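PDB 3TQC: pantothenate kinase, which catalyses the ATP-dependent phosphorylation of (R)-pantothenate to (R)-4'-phosphopantothenate, the first step of coenzyme A biosynthesis. Local coordinates for the interface of chains A and B. Numbering follows the deposited sequence. Chains: chain A/B, Pantothenate kinase.

Contact 1: the interface of chains A and B. Residues chain A 213, 219-220, 222; chain B 210, 296-297, 300.
The backbone N of A:Gln220, in an extended stretch, donates a hydrogen bond to the carbonyl O of B:Pro296 at 2.7 Å. In this prokaryotic pantothenate kinase of the phosphoribulokinase/uridine kinase family, the patch joins a loop of chain A to the 3-10 helix 295-300 of chain B. B:Tyr297 reaches in among A:Arg213, A:Gln220 and A:Phe222. Its phenol OH lies 2.8 Å from A:Arg213 NH1, a close polar contact in which the hydroxyl sits over the guanidinium face, so that the N-H groups, lying in the guanidinium plane, do not point at it. NH1 meets the ring edge in the ring plane, and the two planes stand 72° apart; the tyrosine thus meets the guanidinium face end-on, CZ over its centre. A bend in the arginine chain at chi3 (70°) presents the flat face of the guanidinium to this hydroxyl. A:Gln220 runs alongside the same ring, its CB 3.6 Å from B:Tyr297 CE1. A:Phe222 sets its CE2 corner over one face of the B:Arg300 guanidinium, 3.3 Å from NE. The tilt of 40° between those planes rules out a parallel stack. B:Thr210 approaches from the opposite direction, placing CG2 3.4 Å from A:Phe222 CZ.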
ATOM      1  N   ARG A 213     -15.974   1.166   6.019  1.00 44.14           N
ATOM      2  CA  ARG A 213     -15.830   0.776   7.415  1.00 44.94           C
ATOM      3  C   ARG A 213     -17.215   0.656   8.030  1.00 47.07           C
ATOM      4  O   ARG A 213     -17.796   1.659   8.445  1.00 48.03           O
ATOM      5  CB  ARG A 213     -14.971   1.791   8.182  1.00 45.00           C
ATOM      6  CG  ARG A 213     -13.565   1.963   7.591  1.00 42.61           C
ATOM      7  CD  ARG A 213     -12.651   2.794   8.490  1.00 41.62           C
ATOM      8  NE  ARG A 213     -12.283   2.086   9.716  1.00 40.34           N
ATOM      9  CZ  ARG A 213     -11.505   2.586  10.676  1.00 38.57           C
ATOM     10  NH1 ARG A 213     -10.997   3.808  10.570  1.00 38.25           N
ATOM     11  NH2 ARG A 213     -11.233   1.858  11.748  1.00 37.82           N
ATOM     12  N   LEU A 219     -11.836  -5.198  10.819  1.00 38.85           N
ATOM     13  CA  LEU A 219     -10.509  -5.298  10.232  1.00 37.12           C
ATOM     14  C   LEU A 219     -10.555  -4.686   8.839  1.00 35.33           C
ATOM     15  O   LEU A 219     -11.545  -4.835   8.133  1.00 35.19           O
ATOM     16  CB  LEU A 219     -10.048  -6.752  10.133  1.00 37.24           C
ATOM     17  CG  LEU A 219     -10.024  -7.583  11.413  1.00 39.72           C
ATOM     18  CD1 LEU A 219      -9.653  -9.025  11.090  1.00 40.85           C
ATOM     19  CD2 LEU A 219      -9.057  -7.001  12.439  1.00 42.97           C
ATOM     20  N   GLN A 220      -9.491  -3.988   8.451  1.00 33.36           N
ATOM     21  CA  GLN A 220      -9.459  -3.324   7.159  1.00 32.02           C
ATOM     22  C   GLN A 220      -8.191  -3.644   6.389  1.00 29.96           C
ATOM     23  O   GLN A 220      -7.072  -3.389   6.856  1.00 29.40           O
ATOM     24  CB  GLN A 220      -9.580  -1.803   7.311  1.00 32.59           C
ATOM     25  CG  GLN A 220     -10.937  -1.305   7.796  1.00 34.88           C
ATOM     26  CD  GLN A 220     -12.080  -1.691   6.874  1.00 36.20           C
ATOM     27  OE1 GLN A 220     -11.889  -1.885   5.672  1.00 38.19           O
ATOM     28  NE2 GLN A 220     -13.275  -1.821   7.439  1.00 38.43           N
ATOM     29  N   PHE A 222      -7.025  -3.434   2.049  1.00 23.00           N
ATOM     30  CA  PHE A 222      -7.432  -2.859   0.806  1.00 22.24           C
ATOM     31  C   PHE A 222      -6.926  -3.747  -0.309  1.00 21.09           C
ATOM     32  O   PHE A 222      -6.006  -4.552  -0.114  1.00 20.20           O
ATOM     33  CB  PHE A 222      -6.831  -1.469   0.678  1.00 21.98           C
ATOM     34  CG  PHE A 222      -6.951  -0.637   1.916  1.00 22.86           C
ATOM     35  CD1 PHE A 222      -8.142  -0.573   2.613  1.00 25.09           C
ATOM     36  CD2 PHE A 222      -5.885   0.134   2.349  1.00 22.82           C
ATOM     37  CE1 PHE A 222      -8.256   0.221   3.740  1.00 26.42           C
ATOM     38  CE2 PHE A 222      -5.992   0.914   3.458  1.00 23.68           C
ATOM     39  CZ  PHE A 222      -7.171   0.961   4.160  1.00 25.42           C
TER
ATOM     40  N   THR B 210      -5.728   5.399   7.010  1.00 30.08           N
ATOM     41  CA  THR B 210      -6.020   6.213   5.849  1.00 31.74           C
ATOM     42  C   THR B 210      -6.399   7.602   6.312  1.00 33.86           C
ATOM     43  O   THR B 210      -6.700   7.814   7.489  1.00 35.14           O
ATOM     44  CB  THR B 210      -7.199   5.630   5.075  1.00 32.57           C
ATOM     45  OG1 THR B 210      -8.287   5.431   5.977  1.00 33.41           O
ATOM     46  CG2 THR B 210      -6.821   4.299   4.440  1.00 31.24           C
ATOM     47  N   PRO B 296      -7.372  -2.473  13.708  1.00 25.39           N
ATOM     48  CA  PRO B 296      -8.064  -2.759  12.466  1.00 25.54           C
ATOM     49  C   PRO B 296      -7.175  -2.778  11.228  1.00 24.42           C
ATOM     50  O   PRO B 296      -7.537  -3.384  10.237  1.00 23.97           O
ATOM     51  CB  PRO B 296      -9.069  -1.617  12.370  1.00 26.33           C
ATOM     52  CG  PRO B 296      -9.368  -1.302  13.772  1.00 27.42           C
ATOM     53  CD  PRO B 296      -8.074  -1.432  14.483  1.00 26.39           C
ATOM     54  N   TYR B 297      -6.034  -2.104  11.280  1.00 23.94           N
ATOM     55  CA  TYR B 297      -5.142  -2.037  10.130  1.00 22.92           C
ATOM     56  C   TYR B 297      -3.944  -2.968  10.285  1.00 21.98           C
ATOM     57  O   TYR B 297      -3.068  -2.980   9.438  1.00 21.30           O
ATOM     58  CB  TYR B 297      -4.716  -0.583   9.879  1.00 22.76           C
ATOM     59  CG  TYR B 297      -5.896   0.283   9.558  1.00 23.70           C
ATOM     60  CD1 TYR B 297      -6.453   0.273   8.289  1.00 25.34           C
ATOM     61  CD2 TYR B 297      -6.503   1.078  10.540  1.00 25.43           C
ATOM     62  CE1 TYR B 297      -7.578   1.054   7.985  1.00 25.57           C
ATOM     63  CE2 TYR B 297      -7.622   1.859  10.246  1.00 26.42           C
ATOM     64  CZ  TYR B 297      -8.150   1.840   8.969  1.00 27.77           C
ATOM     65  OH  TYR B 297      -9.258   2.608   8.664  1.00 33.35           O
ATOM     66  N   ARG B 300      -2.528  -4.953   7.394  1.00 19.50           N
ATOM     67  CA  ARG B 300      -1.887  -4.267   6.271  1.00 18.76           C
ATOM     68  C   ARG B 300      -0.363  -4.398   6.319  1.00 17.49           C
ATOM     69  O   ARG B 300       0.287  -4.105   5.355  1.00 17.08           O
ATOM     70  CB  ARG B 300      -2.266  -2.791   6.218  1.00 18.88           C
ATOM     71  CG  ARG B 300      -3.732  -2.521   6.019  1.00 19.15           C
ATOM     72  CD  ARG B 300      -3.944  -1.072   5.625  1.00 20.41           C
ATOM     73  NE  ARG B 300      -3.262  -0.773   4.365  1.00 20.62           N
ATOM     74  CZ  ARG B 300      -2.613   0.354   4.084  1.00 20.22           C
ATOM     75  NH1 ARG B 300      -2.547   1.347   4.965  1.00 18.52           N
ATOM     76  NH2 ARG B 300      -2.009   0.475   2.897  1.00 20.96           N
TER

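Contact 2: the interface of chains A and B. Residues chain A 13; chain B 165-166, 169, 171.
The C-terminal end of helix 157-168 and the loop that follows it form the chain B side of this contact, in a kinase of the prokaryotic pantothenate kinase family; A:Ile13, at the start of the modelled part of chain A, is laid against them. Its side chain straddles B:Ser169 and B:Gln171 with two different branches. The CG2 methyl packs against the serine, 3.3 Å from B:Ser169 CB, closer than usual for two carbons, and 3.4 Å from B:Ser169 OG. The other branch carries CD1 to the amide of B:Gln171. There the carbonyl oxygen OE1 is the part of the amide turned toward the isoleucine, lying 3.2 Å from A:Ile13 CD1. B:Gln171 gets this far because its chain is stretched out, with CG opposite the backbone N (chi1 -177°) and chi2 at 170°. The serine hydroxyl is occupied within its own chain: B:Ser169 OG donates to the backbone O of B:Asn165 at 2.6 Å, from 41° out of the carbonyl plane and hence off its lone pairs. That bond ties the loop back to the last turn of the helix and probably helps to fix the rotation of the serine facing CG2.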
ATOM      1  N   ILE A  13       9.424  19.568  -6.363  1.00 33.53           N
ATOM      2  CA  ILE A  13       9.642  18.321  -5.571  1.00 32.41           C
ATOM      3  C   ILE A  13       8.597  17.280  -5.913  1.00 29.89           C
ATOM      4  O   ILE A  13       7.409  17.545  -5.820  1.00 29.97           O
ATOM      5  CB  ILE A  13       9.603  18.619  -4.065  1.00 33.47           C
ATOM      6  CG1 ILE A  13      10.873  19.378  -3.664  1.00 35.55           C
ATOM      7  CG2 ILE A  13       9.473  17.335  -3.283  1.00 32.06           C
ATOM      8  CD1 ILE A  13      10.629  20.468  -2.652  1.00 39.67           C
TER
ATOM      9  N   ASN B 165       6.576  12.651   1.580  1.00 17.54           N
ATOM     10  CA  ASN B 165       6.651  12.988   0.172  1.00 17.95           C
ATOM     11  C   ASN B 165       8.011  13.577  -0.150  1.00 17.92           C
ATOM     12  O   ASN B 165       8.628  13.207  -1.123  1.00 17.19           O
ATOM     13  CB  ASN B 165       5.551  13.991  -0.203  1.00 18.67           C
ATOM     14  CG  ASN B 165       5.547  14.327  -1.671  1.00 19.70           C
ATOM     15  OD1 ASN B 165       5.333  13.456  -2.509  1.00 21.73           O
ATOM     16  ND2 ASN B 165       5.789  15.593  -1.994  1.00 18.24           N
ATOM     17  N   ALA B 166       8.468  14.500   0.683  1.00 18.66           N
ATOM     18  CA  ALA B 166       9.750  15.139   0.448  1.00 19.29           C
ATOM     19  C   ALA B 166      10.883  14.108   0.478  1.00 18.50           C
ATOM     20  O   ALA B 166      11.795  14.141  -0.348  1.00 18.09           O
ATOM     21  CB  ALA B 166       9.982  16.221   1.456  1.00 20.41           C
ATOM     22  N   SER B 169      10.847  12.057  -2.528  1.00 18.28           N
ATOM     23  CA  SER B 169      11.172  12.863  -3.683  1.00 19.14           C
ATOM     24  C   SER B 169      12.683  13.105  -3.801  1.00 20.52           C
ATOM     25  O   SER B 169      13.134  13.659  -4.777  1.00 21.88           O
ATOM     26  CB  SER B 169      10.443  14.185  -3.608  1.00 19.79           C
ATOM     27  OG  SER B 169       9.063  13.980  -3.556  1.00 17.79           O
ATOM     28  N   GLN B 171      14.489  14.872  -1.586  1.00 23.33           N
ATOM     29  CA  GLN B 171      14.797  16.163  -0.978  1.00 25.01           C
ATOM     30  C   GLN B 171      15.821  16.043   0.148  1.00 24.54           C
ATOM     31  O   GLN B 171      15.769  15.136   0.958  1.00 22.83           O
ATOM     32  CB  GLN B 171      13.523  16.804  -0.428  1.00 25.60           C
ATOM     33  CG  GLN B 171      13.686  18.208   0.177  1.00 29.89           C
ATOM     34  CD  GLN B 171      12.324  18.868   0.480  1.00 34.33           C
ATOM     35  OE1 GLN B 171      11.322  18.605  -0.206  1.00 35.97           O
ATOM     36  NE2 GLN B 171      12.283  19.708   1.516  1.00 35.71           N
TER

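Contact 3: the interface of chains A and B. Residues chain A 17, 320-321; chain B 77, 81, 89, 91, 168.
This is part of a two-fold symmetric interface between identical subunits, in which the C-terminus of chain A is received by helix 52-84 and neighbouring segments of chain B; it probably helps to hold together the dimer of the deposited assembly. Direct bonds grip the terminal residue at both ends of its backbone. A:Ile321 N donates to the phenol OH of B:Tyr81 at 3.1 Å, and the terminal carboxylate oxygen A:Ile321 OXT accepts from B:Val91 N at 3.2 Å. Water 3 closes the arrangement, lying within bonding distance of OXT, the tyrosine hydroxyl and B:Pro89 O. The B:Tyr81 ring is held between two groups, both offset toward its rim: B:Gln77 NE2 of its own helix stands over one face, and A:Leu17 CD1 covers the opposite one, 3.8 Å from the ring centroid, in a CH-pi contact. A:Ile321 slides past B:Gln77 in the reverse direction, bringing CD1 to 3.6 Å from the helix backbone at B:Gln77 CA. Its chi1 of 58° puts CG1 between backbone N and carboxylate carbon, directing that branch at the helix. Two further waters bridge A:Lys320 O to B:Lys168: water 1 lies 2.7 Å from the backbone B:Lys168 O, and water 2 lies 2.8 Å from the side-chain amine B:Lys168 NZ.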
ATOM      1  N   LEU A  17       9.617   9.881 -11.106  1.00 18.86           N
ATOM      2  CA  LEU A  17      10.387  10.065 -12.327  1.00 19.87           C
ATOM      3  C   LEU A  17       9.409  10.440 -13.432  1.00 20.31           C
ATOM      4  O   LEU A  17       8.288   9.939 -13.482  1.00 19.40           O
ATOM      5  CB  LEU A  17      11.128   8.784 -12.716  1.00 19.08           C
ATOM      6  CG  LEU A  17      12.270   8.334 -11.802  1.00 19.63           C
ATOM      7  CD1 LEU A  17      12.992   7.134 -12.364  1.00 18.86           C
ATOM      8  CD2 LEU A  17      13.249   9.463 -11.551  1.00 20.77           C
ATOM      9  N   LYS A 320       9.794   7.143  -7.778  1.00 17.26           N
ATOM     10  CA  LYS A 320      11.230   7.028  -7.573  1.00 18.31           C
ATOM     11  C   LYS A 320      11.455   5.949  -6.553  1.00 18.94           C
ATOM     12  O   LYS A 320      10.672   5.827  -5.594  1.00 19.11           O
ATOM     13  CB  LYS A 320      11.824   8.317  -7.036  1.00 18.91           C
ATOM     14  CG  LYS A 320      11.765   9.479  -8.002  1.00 19.17           C
ATOM     15  CD  LYS A 320      12.263  10.746  -7.334  1.00 18.05           C
ATOM     16  CE  LYS A 320      12.164  11.944  -8.252  1.00 19.51           C
ATOM     17  NZ  LYS A 320      12.462  13.213  -7.511  1.00 21.00           N
ATOM     18  N   ILE A 321      12.508   5.164  -6.766  1.00 19.85           N
ATOM     19  CA  ILE A 321      12.914   4.143  -5.821  1.00 20.67           C
ATOM     20  C   ILE A 321      14.394   4.318  -5.475  1.00 22.69           C
ATOM     21  O   ILE A 321      14.984   3.548  -4.696  1.00 23.14           O
ATOM     22  CB  ILE A 321      12.598   2.725  -6.348  1.00 20.28           C
ATOM     23  CG1 ILE A 321      13.267   2.442  -7.699  1.00 20.62           C
ATOM     24  CG2 ILE A 321      11.072   2.551  -6.486  1.00 19.23           C
ATOM     25  CD1 ILE A 321      13.336   0.955  -8.057  1.00 19.38           C
ATOM     26  OXT ILE A 321      15.035   5.285  -5.961  1.00 24.47           O
TER
ATOM     27  N   GLN B  77      16.594  -0.241  -8.274  1.00 20.47           N
ATOM     28  CA  GLN B  77      16.857   1.151  -8.610  1.00 21.18           C
ATOM     29  C   GLN B  77      18.012   1.245  -9.617  1.00 22.84           C
ATOM     30  O   GLN B  77      17.844   1.841 -10.680  1.00 23.99           O
ATOM     31  CB  GLN B  77      17.147   1.942  -7.327  1.00 20.19           C
ATOM     32  CG  GLN B  77      17.303   3.448  -7.510  1.00 21.13           C
ATOM     33  CD  GLN B  77      18.690   3.851  -7.977  1.00 22.94           C
ATOM     34  OE1 GLN B  77      19.675   3.205  -7.642  1.00 24.76           O
ATOM     35  NE2 GLN B  77      18.766   4.908  -8.782  1.00 23.20           N
ATOM     36  N   TYR B  81      17.019   2.331 -13.416  1.00 23.05           N
ATOM     37  CA  TYR B  81      17.472   3.666 -13.824  1.00 24.19           C
ATOM     38  C   TYR B  81      18.481   3.601 -14.978  1.00 26.22           C
ATOM     39  O   TYR B  81      18.487   4.467 -15.854  1.00 27.28           O
ATOM     40  CB  TYR B  81      18.056   4.433 -12.640  1.00 23.89           C
ATOM     41  CG  TYR B  81      17.020   4.982 -11.701  1.00 22.87           C
ATOM     42  CD1 TYR B  81      17.124   6.263 -11.201  1.00 23.19           C
ATOM     43  CD2 TYR B  81      15.920   4.232 -11.330  1.00 22.26           C
ATOM     44  CE1 TYR B  81      16.166   6.767 -10.335  1.00 22.46           C
ATOM     45  CE2 TYR B  81      14.984   4.721 -10.471  1.00 21.37           C
ATOM     46  CZ  TYR B  81      15.102   5.983  -9.974  1.00 20.99           C
ATOM     47  OH  TYR B  81      14.133   6.456  -9.120  1.00 20.68           O
ATOM     48  N   PRO B  89      19.511   9.931  -8.289  1.00 29.84           N
ATOM     49  CA  PRO B  89      19.902   8.951  -7.298  1.00 28.83           C
ATOM     50  C   PRO B  89      18.695   8.287  -6.666  1.00 26.85           C
ATOM     51  O   PRO B  89      17.562   8.751  -6.826  1.00 25.95           O
ATOM     52  CB  PRO B  89      20.660   9.774  -6.263  1.00 29.47           C
ATOM     53  CG  PRO B  89      20.198  11.167  -6.432  1.00 30.46           C
ATOM     54  CD  PRO B  89      19.571  11.309  -7.780  1.00 30.68           C
ATOM     55  N   VAL B  91      16.166   7.124  -3.635  1.00 21.91           N
ATOM     56  CA  VAL B  91      15.551   7.715  -2.481  1.00 20.90           C
ATOM     57  C   VAL B  91      15.626   6.628  -1.386  1.00 20.98           C
ATOM     58  O   VAL B  91      15.926   5.465  -1.691  1.00 20.58           O
ATOM     59  CB  VAL B  91      14.086   8.107  -2.771  1.00 20.03           C
ATOM     60  CG1 VAL B  91      14.028   9.289  -3.689  1.00 20.32           C
ATOM     61  CG2 VAL B  91      13.330   6.949  -3.355  1.00 17.05           C
ATOM     62  N   LYS B 168      10.687  10.910  -0.164  1.00 16.50           N
ATOM     63  CA  LYS B 168      10.532  10.013  -1.291  1.00 16.41           C
ATOM     64  C   LYS B 168      10.657  10.742  -2.603  1.00 17.27           C
ATOM     65  O   LYS B 168      10.585  10.119  -3.666  1.00 17.48           O
ATOM     66  CB  LYS B 168       9.190   9.282  -1.209  1.00 16.29           C
ATOM     67  CG  LYS B 168       9.224   8.068  -0.266  1.00 15.90           C
ATOM     68  CD  LYS B 168      10.208   7.008  -0.753  1.00 15.51           C
ATOM     69  CE  LYS B 168       9.886   5.637  -0.196  1.00 14.21           C
ATOM     70  NZ  LYS B 168      10.831   4.619  -0.690  1.00 12.75           N
TER
HETATM   71  O   HOH W   1       9.320   7.838  -4.473  1.00 13.79           O
HETATM   72  O   HOH W   2      10.013   4.262  -3.393  1.00 15.83           O
HETATM   73  O   HOH W   3      15.079   7.651  -6.973  1.00 24.76           O

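Contacts 2 and 3 are neighbours, their C-alpha centres about 11 Å apart, and both use the end of helix 157-168 of chain B: contact 2 takes its last turn and the loop beyond, contact 3 B:Lys168. On chain A the N-terminal segment serves both, through A:Ile13 and A:Leu17, and the C-terminus serves contact 3. Contact 1 is separate, about 27 Å from the C-alpha centre of contact 2 and 28 Å from that of contact 3, and uses the 3-10 helix 295-300 instead. Two-fold symmetry repeats all three, consistent with a dimer, though the structure alone does not show its stability in solution.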